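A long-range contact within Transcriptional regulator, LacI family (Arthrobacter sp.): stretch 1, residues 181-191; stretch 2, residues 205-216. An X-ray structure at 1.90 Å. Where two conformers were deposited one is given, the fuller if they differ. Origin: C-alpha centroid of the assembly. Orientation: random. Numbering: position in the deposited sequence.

Stretch 1 181-191: AAAAFLREHPE
Stretch 2, residues 205-216: GVLKALSGSGRR

This is a small helix-to-helix contact, built on alanine and leucine side chains and closed at its C-terminal end by an arginine that reaches across to the other stretch. The two stretches bury 359 Å² in all, both sides summed. Residues 181-188 and 205-212 are helical, and both helices begin earlier in the chain. Their N-to-C directions run the same general way, 41° apart, with a signed crossing angle of -41°. The axes come within 8.5 Å of each other. Such close packing suits the small side chains at the crossing. The register is set by Ala183 and Ala209, whose CA atoms lie 5.0 Å apart, and by Ala182 and Val206, with CA to CA at 5.9 Å.

Ala209 sits at the centre of the crossing and its CA-to-CB bond points toward stretch 1. Ala209 CB lies 3.7 Å from Ala182 CB and 4.1 Å from Ala183 CB. It also approaches the backbone, with Ala209 CB 3.6 Å from Ala183 N. Ala182 points toward stretch 2 as well, and Ala182 CB lies 4.3 Å from Val206 CG2. Val206 has chi1 t.

One turn on, Leu186 takes over. It points toward stretch 2 with chi1 m and chi2 t. Leu186 CD1 packs 3.7 Å from Leu210 CD2, an apolar pairing of two leucines in the same mt rotamer. Leu210 leaves its backbone sideways, but its end comes nearer. Leu186 CD1 is also 4.4 Å from Ala209 CB.

Each helix ends differently. His189 is the first residue to leave helical phi/psi, at -126/68, although His189 N still bonds to Phe185 O at 2.7 Å. Pro190 and Glu191 follow with phi/psi of -63/-20 and -70/-14. In stretch 2, Gly214 has phi/psi of 76/22, a positive phi that favours glycine. It closes a Schellman motif, in which Arg215 N bonds to Leu210 O at 2.9 Å. Arg215 then turns extended, at -100/128.

Ser213, chi1 m, donates from OG to Ala209 O at 3.0 Å, within its own stretch. One water links the stretches here. The water O donates to Ala183 O at 2.6 Å and to Ser213 OG at 2.7 Å, so a backbone carbonyl of one helix is tied to the end of the other.

Arg215 points toward stretch 1 with chi1 m, chi2 t, chi3 t and chi4 -75°. It and Leu186 each have 81 Å² covered by the other stretch, the largest values here. Leu186 CD2 lies over one face of the guanidinium, an apolar cover for a flat charged group. Arg215 NH2 gives a weak hydrogen bond to Pro190 O, 2.7 Å long but bent to 116°. Arg215 NH1 is 3.1 Å from Leu186 O, at too poor an angle to bond. Arg215 NE is buried without a partner. The side chain is poorly ordered, so these details deserve caution.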

# COMPACT_ATOMS: atom_id res chain seq x y z
N ALA A 181 -10.32 18.47 -6.91
CA ALA A 181 -11.62 18.53 -7.57
C ALA A 181 -12.75 18.74 -6.57
O ALA A 181 -13.72 19.43 -6.85
CB ALA A 181 -11.87 17.31 -8.41
N ALA A 182 -12.63 18.16 -5.40
CA ALA A 182 -13.64 18.31 -4.36
C ALA A 182 -13.64 19.76 -3.85
O ALA A 182 -14.70 20.35 -3.70
CB ALA A 182 -13.46 17.33 -3.22
N ALA A 183 -12.46 20.32 -3.59
CA ALA A 183 -12.32 21.71 -3.10
C ALA A 183 -12.96 22.71 -4.06
O ALA A 183 -13.66 23.65 -3.63
CB ALA A 183 -10.85 22.05 -2.85
N ALA A 184 -12.73 22.52 -5.36
CA ALA A 184 -13.26 23.42 -6.40
C ALA A 184 -14.77 23.38 -6.41
O ALA A 184 -15.44 24.40 -6.43
CB ALA A 184 -12.73 23.05 -7.77
N PHE A 185 -15.30 22.16 -6.37
CA PHE A 185 -16.72 21.93 -6.32
C PHE A 185 -17.40 22.51 -5.08
O PHE A 185 -18.47 23.09 -5.19
CB PHE A 185 -16.99 20.44 -6.36
CG PHE A 185 -18.44 20.08 -6.38
CD1 PHE A 185 -19.16 20.11 -7.55
CD2 PHE A 185 -19.08 19.73 -5.22
CE1 PHE A 185 -20.49 19.80 -7.57
CE2 PHE A 185 -20.41 19.41 -5.22
CZ PHE A 185 -21.12 19.42 -6.40
N LEU A 186 -16.81 22.30 -3.90
CA LEU A 186 -17.36 22.83 -2.64
C LEU A 186 -17.39 24.38 -2.57
O LEU A 186 -18.28 24.93 -1.96
CB LEU A 186 -16.60 22.26 -1.44
CG LEU A 186 -16.81 20.77 -1.20
CD1 LEU A 186 -15.72 20.24 -0.28
CD2 LEU A 186 -18.18 20.47 -0.61
N ARG A 187 -16.41 25.07 -3.18
CA ARG A 187 -16.47 26.55 -3.39
C ARG A 187 -17.78 26.95 -4.09
O ARG A 187 -18.45 27.88 -3.67
CB ARG A 187 -15.27 27.09 -4.23
CG ARG A 187 -14.29 27.96 -3.44
CD ARG A 187 -12.86 27.47 -3.54
NE ARG A 187 -12.29 27.62 -4.87
CZ ARG A 187 -11.30 26.88 -5.37
NH1 ARG A 187 -10.87 27.11 -6.60
NH2 ARG A 187 -10.73 25.89 -4.68
N GLU A 188 -18.12 26.22 -5.13
CA GLU A 188 -19.32 26.45 -5.90
C GLU A 188 -20.58 25.88 -5.26
O GLU A 188 -21.64 26.44 -5.42
CB GLU A 188 -19.14 25.91 -7.31
CG GLU A 188 -18.26 26.79 -8.19
CD GLU A 188 -18.71 26.82 -9.64
OE1 GLU A 188 -18.83 27.93 -10.21
OE2 GLU A 188 -18.95 25.73 -10.21
N HIS A 189 -20.48 24.76 -4.54
CA HIS A 189 -21.65 24.11 -3.97
C HIS A 189 -21.51 23.88 -2.46
O HIS A 189 -21.43 22.75 -1.99
CB HIS A 189 -21.97 22.81 -4.72
CG HIS A 189 -22.30 23.02 -6.17
ND1 HIS A 189 -23.59 23.11 -6.64
CD2 HIS A 189 -21.50 23.17 -7.26
CE1 HIS A 189 -23.58 23.29 -7.95
NE2 HIS A 189 -22.32 23.33 -8.35
N PRO A 190 -21.50 24.96 -1.68
CA PRO A 190 -21.31 24.87 -0.22
C PRO A 190 -22.38 24.09 0.54
O PRO A 190 -22.14 23.64 1.67
CB PRO A 190 -21.28 26.33 0.23
CG PRO A 190 -21.85 27.12 -0.89
CD PRO A 190 -21.59 26.35 -2.15
N GLU A 191 -23.55 23.94 -0.08
CA GLU A 191 -24.66 23.19 0.48
C GLU A 191 -24.42 21.67 0.53
O GLU A 191 -25.14 20.93 1.24
CB GLU A 191 -25.96 23.55 -0.29
CG GLU A 191 -26.08 23.08 -1.76
CD GLU A 191 -25.38 23.97 -2.80
OE1 GLU A 191 -24.50 24.76 -2.45
OE2 GLU A 191 -25.71 23.87 -4.00
N GLY A 205 -8.93 11.94 -0.16
CA GLY A 205 -8.75 13.28 -0.68
C GLY A 205 -9.96 14.19 -0.39
O GLY A 205 -9.82 15.40 -0.12
N VAL A 206 -11.15 13.61 -0.48
CA VAL A 206 -12.39 14.33 -0.23
C VAL A 206 -12.43 14.79 1.23
O VAL A 206 -12.78 15.95 1.50
CB VAL A 206 -13.63 13.48 -0.58
CG1 VAL A 206 -14.93 14.17 -0.15
CG2 VAL A 206 -13.68 13.24 -2.08
N LEU A 207 -12.03 13.93 2.16
CA LEU A 207 -11.97 14.33 3.56
C LEU A 207 -11.09 15.51 3.79
O LEU A 207 -11.47 16.40 4.56
CB LEU A 207 -11.52 13.19 4.47
CG LEU A 207 -12.47 12.01 4.59
CD1 LEU A 207 -11.77 10.95 5.42
CD2 LEU A 207 -13.79 12.39 5.24
N LYS A 208 -9.93 15.56 3.11
CA LYS A 208 -9.00 16.68 3.21
C LYS A 208 -9.59 17.98 2.64
O LYS A 208 -9.39 19.07 3.18
CB LYS A 208 -7.67 16.34 2.48
CG LYS A 208 -6.41 16.89 3.13
CD LYS A 208 -5.62 15.80 3.87
CE LYS A 208 -6.24 15.41 5.21
NZ LYS A 208 -5.44 15.79 6.40
N ALA A 209 -10.32 17.89 1.52
CA ALA A 209 -10.99 19.08 0.97
C ALA A 209 -12.08 19.59 1.95
O ALA A 209 -12.25 20.79 2.14
CB ALA A 209 -11.60 18.82 -0.42
N LEU A 210 -12.87 18.68 2.51
CA LEU A 210 -13.89 19.07 3.45
C LEU A 210 -13.24 19.76 4.68
O LEU A 210 -13.69 20.79 5.14
CB LEU A 210 -14.73 17.88 3.86
CG LEU A 210 -15.68 17.41 2.73
CD1 LEU A 210 -16.18 16.01 2.96
CD2 LEU A 210 -16.88 18.35 2.67
N SER A 211 -12.14 19.21 5.17
CA SER A 211 -11.44 19.75 6.35
C SER A 211 -10.85 21.14 5.99
O SER A 211 -11.05 22.12 6.69
CB SER A 211 -10.34 18.77 6.78
OG SER A 211 -9.68 19.19 7.97
N GLY A 212 -10.19 21.23 4.84
CA GLY A 212 -9.72 22.51 4.31
C GLY A 212 -10.78 23.57 4.11
O GLY A 212 -10.47 24.75 4.07
N SER A 213 -12.02 23.15 3.94
CA SER A 213 -13.13 24.07 3.66
C SER A 213 -13.89 24.43 4.92
O SER A 213 -14.90 25.10 4.86
CB SER A 213 -14.10 23.40 2.66
OG SER A 213 -13.54 23.39 1.37
N GLY A 214 -13.46 23.91 6.05
CA GLY A 214 -14.12 24.18 7.31
C GLY A 214 -15.40 23.42 7.49
O GLY A 214 -16.23 23.83 8.30
N ARG A 215 -15.57 22.31 6.77
CA ARG A 215 -16.76 21.47 6.97
C ARG A 215 -16.52 20.26 7.83
O ARG A 215 -15.62 19.48 7.59
CB ARG A 215 -17.37 21.03 5.64
CG ARG A 215 -17.71 22.19 4.70
CD ARG A 215 -17.69 21.71 3.25
NE ARG A 215 -17.49 22.81 2.31
CZ ARG A 215 -18.40 23.71 1.97
NH1 ARG A 215 -18.08 24.66 1.10
NH2 ARG A 215 -19.62 23.68 2.51
N ARG A 216 -17.37 20.11 8.85
CA ARG A 216 -17.25 18.98 9.72
C ARG A 216 -17.73 17.73 9.01
O ARG A 216 -18.73 17.77 8.28
CB ARG A 216 -18.07 19.18 10.98
CG ARG A 216 -17.56 20.32 11.83
CD ARG A 216 -18.53 20.62 12.95
NE ARG A 216 -19.85 20.98 12.42
CZ ARG A 216 -21.00 20.77 13.05
NH1 ARG A 216 -21.03 20.23 14.26
NH2 ARG A 216 -22.15 21.11 12.48
O HOH W 1 -13.27 24.44 -1.15